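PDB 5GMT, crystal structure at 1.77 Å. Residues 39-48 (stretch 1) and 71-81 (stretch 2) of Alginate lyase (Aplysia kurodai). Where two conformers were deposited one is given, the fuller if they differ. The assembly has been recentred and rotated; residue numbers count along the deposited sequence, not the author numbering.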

ATOM      1  N   TYR A  39       5.130  10.057   9.217  1.00  7.74           N
ATOM      2  CA  TYR A  39       5.157  11.323   8.512  1.00  7.13           C
ATOM      3  C   TYR A  39       3.833  11.532   7.785  1.00  9.49           C
ATOM      4  O   TYR A  39       3.286  10.593   7.196  1.00  6.80           O
ATOM      5  N   HIS A  40       3.325  12.760   7.832  1.00  7.51           N
ATOM      6  CA  HIS A  40       2.115  13.118   7.099  1.00  8.71           C
ATOM      7  C   HIS A  40       0.935  12.213   7.472  1.00  9.01           C
ATOM      8  O   HIS A  40       0.194  11.726   6.612  1.00  8.91           O
ATOM      9  N   ASP A  41       0.781  11.998   8.774  1.00  7.88           N
ATOM     10  CA  ASP A  41      -0.333  11.230   9.315  1.00  9.12           C
ATOM     11  C   ASP A  41      -1.626  12.034   9.260  1.00 11.79           C
ATOM     12  O   ASP A  41      -1.638  13.233   9.530  1.00  8.69           O
ATOM     13  N   TRP A  42      -2.716  11.355   8.907  1.00  9.39           N
ATOM     14  CA  TRP A  42      -4.034  11.958   8.909  1.00  8.38           C
ATOM     15  C   TRP A  42      -5.081  10.882   9.178  1.00  7.42           C
ATOM     16  O   TRP A  42      -4.788   9.685   9.066  1.00  8.44           O
ATOM     17  N   GLY A  43      -6.289  11.296   9.546  1.00  7.60           N
ATOM     18  CA  GLY A  43      -7.389  10.354   9.707  1.00  8.87           C
ATOM     19  C   GLY A  43      -7.632   9.837  11.115  1.00  8.41           C
ATOM     20  O   GLY A  43      -8.183   8.759  11.279  1.00  7.94           O
ATOM     21  N   ASP A  44      -7.225  10.607  12.127  1.00  9.32           N
ATOM     22  CA  ASP A  44      -7.432  10.258  13.543  0.52 10.47           C
ATOM     23  C   ASP A  44      -8.838   9.745  13.817  1.00 11.07           C
ATOM     24  O   ASP A  44      -9.032   8.752  14.522  1.00 10.44           O
ATOM     25  N   ASP A  45      -9.829  10.454  13.274  1.00 10.62           N
ATOM     26  CA  ASP A  45     -11.233  10.128  13.559  1.00  9.11           C
ATOM     27  C   ASP A  45     -11.671   8.750  13.028  1.00 10.08           C
ATOM     28  O   ASP A  45     -12.698   8.220  13.461  1.00  8.14           O
ATOM     29  N   SER A  46     -10.894   8.164  12.115  1.00  7.09           N
ATOM     30  CA  SER A  46     -11.176   6.825  11.593  1.00  6.92           C
ATOM     31  C   SER A  46     -10.387   5.718  12.284  1.00  6.73           C
ATOM     32  O   SER A  46     -10.616   4.533  12.029  1.00  7.27           O
ATOM     33  N   ILE A  47      -9.460   6.091  13.160  1.00  6.11           N
ATOM     34  CA  ILE A  47      -8.539   5.110  13.729  1.00  7.65           C
ATOM     35  C   ILE A  47      -8.983   4.618  15.100  1.00  6.50           C
ATOM     36  O   ILE A  47      -9.294   5.414  15.994  1.00  9.65           O
ATOM     37  N   SER A  48      -9.018   3.299  15.248  1.00  5.09           N
ATOM     38  CA  SER A  48      -9.286   2.684  16.538  1.00  8.06           C
ATOM     39  C   SER A  48      -8.625   1.311  16.577  1.00  8.55           C
ATOM     40  O   SER A  48      -7.787   0.987  15.725  1.00  7.89           O
ATOM     41  N   VAL A  71     -14.083  13.708   1.346  1.00 14.17           N
ATOM     42  CA  VAL A  71     -14.983  13.916   2.482  1.00 12.35           C
ATOM     43  C   VAL A  71     -14.200  14.271   3.748  1.00 16.93           C
ATOM     44  O   VAL A  71     -13.189  13.645   4.045  1.00 18.36           O
ATOM     45  N   HIS A  72     -14.657  15.284   4.483  1.00 14.31           N
ATOM     46  CA  HIS A  72     -13.886  15.831   5.607  1.00 13.07           C
ATOM     47  C   HIS A  72     -13.716  14.822   6.755  1.00 14.22           C
ATOM     48  O   HIS A  72     -12.684  14.813   7.426  1.00 15.41           O
ATOM     49  N   ASP A  73     -14.722  13.970   6.964  1.00 16.10           N
ATOM     50  CA  ASP A  73     -14.790  13.147   8.179  1.00 16.47           C
ATOM     51  C   ASP A  73     -14.875  11.655   7.899  1.00 11.52           C
ATOM     52  O   ASP A  73     -15.537  11.236   6.948  1.00 10.91           O
ATOM     53  N   HIS A  74     -14.225  10.871   8.768  1.00  9.08           N
ATOM     54  CA  HIS A  74     -14.299   9.412   8.779  1.00  8.59           C
ATOM     55  C   HIS A  74     -14.143   8.797   7.396  1.00  9.40           C
ATOM     56  O   HIS A  74     -14.965   7.981   6.985  1.00  7.89           O
ATOM     57  N   ARG A  75     -13.084   9.179   6.687  1.00  8.00           N
ATOM     58  CA  ARG A  75     -12.895   8.696   5.322  1.00  8.14           C
ATOM     59  C   ARG A  75     -11.742   7.701   5.201  1.00  8.94           C
ATOM     60  O   ARG A  75     -11.451   7.228   4.105  1.00 10.11           O
ATOM     61  N   GLY A  76     -11.105   7.367   6.322  1.00  7.88           N
ATOM     62  CA  GLY A  76      -9.974   6.453   6.312  1.00  6.36           C
ATOM     63  C   GLY A  76      -8.768   7.081   6.984  1.00  8.43           C
ATOM     64  O   GLY A  76      -8.914   8.014   7.776  1.00  9.32           O
ATOM     65  N   ALA A  77      -7.573   6.592   6.673  1.00  6.86           N
ATOM     66  CA  ALA A  77      -6.375   7.120   7.325  1.00  9.02           C
ATOM     67  C   ALA A  77      -5.112   6.897   6.504  1.00  9.56           C
ATOM     68  O   ALA A  77      -5.090   6.090   5.566  1.00  6.53           O
ATOM     69  N   GLY A  78      -4.054   7.619   6.856  1.00  8.71           N
ATOM     70  CA  GLY A  78      -2.822   7.520   6.097  1.00  7.54           C
ATOM     71  C   GLY A  78      -1.634   7.997   6.894  1.00  8.27           C
ATOM     72  O   GLY A  78      -1.762   8.889   7.743  1.00  7.40           O
ATOM     73  N   PHE A  79      -0.483   7.385   6.638  1.00  6.26           N
ATOM     74  CA  PHE A  79       0.790   7.870   7.185  1.00  6.30           C
ATOM     75  C   PHE A  79       1.923   7.138   6.507  1.00  6.07           C
ATOM     76  O   PHE A  79       1.757   6.009   6.081  1.00  7.43           O
ATOM     77  N   TYR A  80       3.082   7.780   6.410  1.00  5.04           N
ATOM     78  CA  TYR A  80       4.272   7.061   5.997  1.00  6.84           C
ATOM     79  C   TYR A  80       5.017   6.608   7.245  1.00 10.14           C
ATOM     80  O   TYR A  80       5.140   7.367   8.208  1.00  9.36           O
ATOM     81  N   SER A  81       5.506   5.375   7.220  1.00  6.28           N
ATOM     82  CA  SER A  81       6.223   4.788   8.347  1.00  8.65           C
ATOM     83  C   SER A  81       7.642   4.408   7.934  1.00  7.42           C
ATOM     84  O   SER A  81       7.828   3.673   6.962  1.00  7.08           O
TER

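Stretch 2 enters the contact as a loop and leaves it as a strand, antiparallel to stretch 1. Val 71 lies out of reach, but its O accepts a weak hydrogen bond from Arg 75 NH1 (3.2 Å). Asp 73 (chi1 m) accepts His 72 ND1 at its OD1 (2.8 Å). That same OD1 lies 4.0 Å from Asp 45 OD1, and water 2 eases the meeting of like charges by donating to Asp 45 OD1 (2.9 Å) and Asp 73 OD1 (3.0 Å).

At His 74 (chi1 m) the backbone does the binding: His 74 N donates to Asp 45 OD1 (2.8 Å), which also lies over one face of the imidazole. Asp 45, in the p rotamer, points toward the loop, its short carboxylate well placed to accept from a backbone amide with one oxygen while each of its oxygens also takes a hydrogen from a water. Water 1 donates to Asp 45 OD2 (2.6 Å) and Gly 76 O (2.9 Å) and accepts from Arg 75 N (3.0 Å).

Arg 75 (p, t, t) brings its guanidinium to Trp 42, whose CE3 lies over one face of that group, 3.4 Å from Arg 75 NH2. Gly 76 has backbone angles that call for glycine; its N donates to Ser 46 OG (3.1 Å), a small hydroxyl on a side chain (chi1 m) pointing toward stretch 2.

Ala 77 CB meets Ile 47 CG1 at 3.8 Å, Ile 47 being m, t. Gly 78 leaves room for the indole of Trp 42 (chi1 p): its CA sits 3.8 Å from the centroid of the five-membered ring, over the face, whereas an ideal CB would clash with NE1. Phe 79 (chi1 p) packs its CB 3.8 Å from Asp 41 CB, then its ring leads away. Tyr 80 and Tyr 39, both m, share a sheet face with Trp 42, their CB atoms 4.3 Å apart. Ser 81 points away.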

ATOM      1  CB  TYR A  39       6.321  11.356   7.506  1.00  7.73           C
ATOM      2  CG  TYR A  39       7.678  11.046   8.104  1.00 10.29           C
ATOM      3  CD1 TYR A  39       8.062   9.727   8.371  1.00  7.25           C
ATOM      4  CD2 TYR A  39       8.592  12.061   8.366  1.00 11.29           C
ATOM      5  CE1 TYR A  39       9.289   9.444   8.915  1.00  9.33           C
ATOM      6  CE2 TYR A  39       9.831  11.782   8.902  1.00 11.17           C
ATOM      7  CZ  TYR A  39      10.177  10.472   9.167  1.00 10.99           C
ATOM      8  OH  TYR A  39      11.408  10.193   9.701  1.00 13.79           O
ATOM      9  CB  HIS A  40       2.404  13.088   5.592  1.00  9.31           C
ATOM     10  CG  HIS A  40       3.510  14.014   5.192  1.00 11.07           C
ATOM     11  ND1 HIS A  40       3.340  15.379   5.133  1.00 12.45           N
ATOM     12  CD2 HIS A  40       4.805  13.783   4.866  1.00  8.14           C
ATOM     13  CE1 HIS A  40       4.478  15.952   4.783  1.00 13.05           C
ATOM     14  NE2 HIS A  40       5.384  15.005   4.617  1.00 10.49           N
ATOM     15  CB  ASP A  41      -0.031  10.805  10.752  1.00  9.46           C
ATOM     16  CG  ASP A  41       0.383  11.978  11.626  1.00 13.61           C
ATOM     17  OD1 ASP A  41       1.434  12.582  11.347  1.00 10.21           O
ATOM     18  OD2 ASP A  41      -0.341  12.292  12.587  1.00 18.80           O
ATOM     19  CB  TRP A  42      -4.299  12.652   7.570  1.00 10.91           C
ATOM     20  CG  TRP A  42      -4.268  11.719   6.407  1.00 10.70           C
ATOM     21  CD1 TRP A  42      -3.179  11.371   5.655  1.00 10.47           C
ATOM     22  CD2 TRP A  42      -5.381  11.019   5.851  1.00 10.94           C
ATOM     23  NE1 TRP A  42      -3.552  10.482   4.668  1.00 10.07           N
ATOM     24  CE2 TRP A  42      -4.899  10.256   4.763  1.00  8.84           C
ATOM     25  CE3 TRP A  42      -6.740  10.955   6.173  1.00 10.38           C
ATOM     26  CZ2 TRP A  42      -5.731   9.436   3.991  1.00 11.64           C
ATOM     27  CZ3 TRP A  42      -7.565  10.145   5.406  1.00 10.73           C
ATOM     28  CH2 TRP A  42      -7.058   9.398   4.324  1.00 10.63           C
ATOM     29  CB  ASP A  44      -7.168  11.484  14.435  0.52 11.97           C
ATOM     30  CG  ASP A  44      -7.377  11.197  15.924  0.52 13.86           C
ATOM     31  OD1 ASP A  44      -8.535  10.987  16.358  0.52 12.73           O
ATOM     32  OD2 ASP A  44      -6.375  11.207  16.671  0.52 13.17           O
ATOM     33  CB  ASP A  45     -12.156  11.244  13.021  1.00  8.34           C
ATOM     34  CG  ASP A  45     -12.168  11.343  11.487  1.00 13.37           C
ATOM     35  OD1 ASP A  45     -12.974  12.137  10.947  1.00 15.54           O
ATOM     36  OD2 ASP A  45     -11.399  10.630  10.815  1.00 13.20           O
ATOM     37  CB  SER A  46     -10.884   6.772  10.089  1.00  7.35           C
ATOM     38  OG  SER A  46     -11.975   7.274   9.348  1.00  7.33           O
ATOM     39  CB  ILE A  47      -7.108   5.690  13.827  1.00  9.43           C
ATOM     40  CG1 ILE A  47      -6.568   5.930  12.411  1.00  7.69           C
ATOM     41  CG2 ILE A  47      -6.184   4.743  14.623  1.00  7.20           C
ATOM     42  CD1 ILE A  47      -5.176   6.551  12.362  1.00 10.38           C
ATOM     43  CB  SER A  48     -10.791   2.576  16.784  1.00 11.07           C
ATOM     44  OG  SER A  48     -11.047   2.224  18.138  1.00 15.78           O
ATOM     45  CB  VAL A  71     -15.844  12.664   2.722  1.00 14.17           C
ATOM     46  CG1 VAL A  71     -16.678  12.814   3.982  1.00 17.03           C
ATOM     47  CG2 VAL A  71     -16.729  12.406   1.492  1.00 12.19           C
ATOM     48  CB  HIS A  72     -14.559  17.116   6.113  1.00 12.38           C
ATOM     49  CG  HIS A  72     -13.755  17.892   7.118  1.00 16.86           C
ATOM     50  ND1 HIS A  72     -13.723  17.570   8.457  1.00 15.16           N
ATOM     51  CD2 HIS A  72     -13.002  19.009   6.983  1.00 14.28           C
ATOM     52  CE1 HIS A  72     -12.962  18.438   9.101  1.00 14.53           C
ATOM     53  NE2 HIS A  72     -12.515  19.325   8.231  1.00 14.16           N
ATOM     54  CB  ASP A  73     -16.002  13.561   9.024  1.00 14.56           C
ATOM     55  CG  ASP A  73     -15.981  15.022   9.379  1.00 16.51           C
ATOM     56  OD1 ASP A  73     -14.960  15.485   9.929  1.00 16.98           O
ATOM     57  OD2 ASP A  73     -16.970  15.714   9.060  1.00 19.65           O
ATOM     58  CB  HIS A  74     -15.626   8.942   9.392  1.00  9.85           C
ATOM     59  CG  HIS A  74     -15.943   9.584  10.704  1.00 12.00           C
ATOM     60  ND1 HIS A  74     -17.007  10.447  10.872  1.00 13.70           N
ATOM     61  CD2 HIS A  74     -15.327   9.507  11.908  1.00 12.15           C
ATOM     62  CE1 HIS A  74     -17.029  10.876  12.122  1.00 17.65           C
ATOM     63  NE2 HIS A  74     -16.020  10.320  12.769  1.00 12.64           N
ATOM     64  CB  ARG A  75     -12.653   9.868   4.362  1.00 12.03           C
ATOM     65  CG  ARG A  75     -11.271  10.512   4.543  1.00 15.18           C
ATOM     66  CD  ARG A  75     -11.005  11.587   3.506  1.00 18.21           C
ATOM     67  NE  ARG A  75      -9.695  12.214   3.673  1.00 22.37           N
ATOM     68  CZ  ARG A  75      -9.407  13.081   4.635  1.00 25.62           C
ATOM     69  NH1 ARG A  75     -10.335  13.410   5.528  1.00 29.51           N
ATOM     70  NH2 ARG A  75      -8.191  13.608   4.718  1.00 27.13           N
ATOM     71  CB  ALA A  77      -6.219   6.497   8.696  1.00  6.59           C
ATOM     72  CB  PHE A  79       0.875   7.687   8.723  1.00  8.14           C
ATOM     73  CG  PHE A  79       0.683   6.258   9.197  1.00  7.74           C
ATOM     74  CD1 PHE A  79       1.756   5.372   9.235  1.00  6.77           C
ATOM     75  CD2 PHE A  79      -0.567   5.811   9.628  1.00  8.07           C
ATOM     76  CE1 PHE A  79       1.588   4.061   9.677  1.00  8.91           C
ATOM     77  CE2 PHE A  79      -0.747   4.504  10.075  1.00 10.01           C
ATOM     78  CZ  PHE A  79       0.333   3.624  10.103  1.00  9.21           C
ATOM     79  CB  TYR A  80       5.184   7.932   5.142  1.00  5.19           C
ATOM     80  CG  TYR A  80       4.647   8.337   3.787  1.00  5.33           C
ATOM     81  CD1 TYR A  80       4.983   7.621   2.647  1.00  7.30           C
ATOM     82  CD2 TYR A  80       3.852   9.472   3.641  1.00  6.19           C
ATOM     83  CE1 TYR A  80       4.530   8.008   1.386  1.00  6.15           C
ATOM     84  CE2 TYR A  80       3.388   9.869   2.384  1.00  6.90           C
ATOM     85  CZ  TYR A  80       3.746   9.134   1.260  1.00  7.64           C
ATOM     86  OH  TYR A  80       3.296   9.497   0.003  1.00  7.12           O
ATOM     87  CB  SER A  81       5.464   3.556   8.856  1.00  8.03           C
ATOM     88  OG  SER A  81       6.240   2.785   9.754  1.00  8.74           O
TER
HETATM   89  O   HOH W   1     -10.743  10.141   8.346  1.00  7.16           O
HETATM   90  O   HOH W   2     -14.584  13.954  12.441  1.00 21.26           O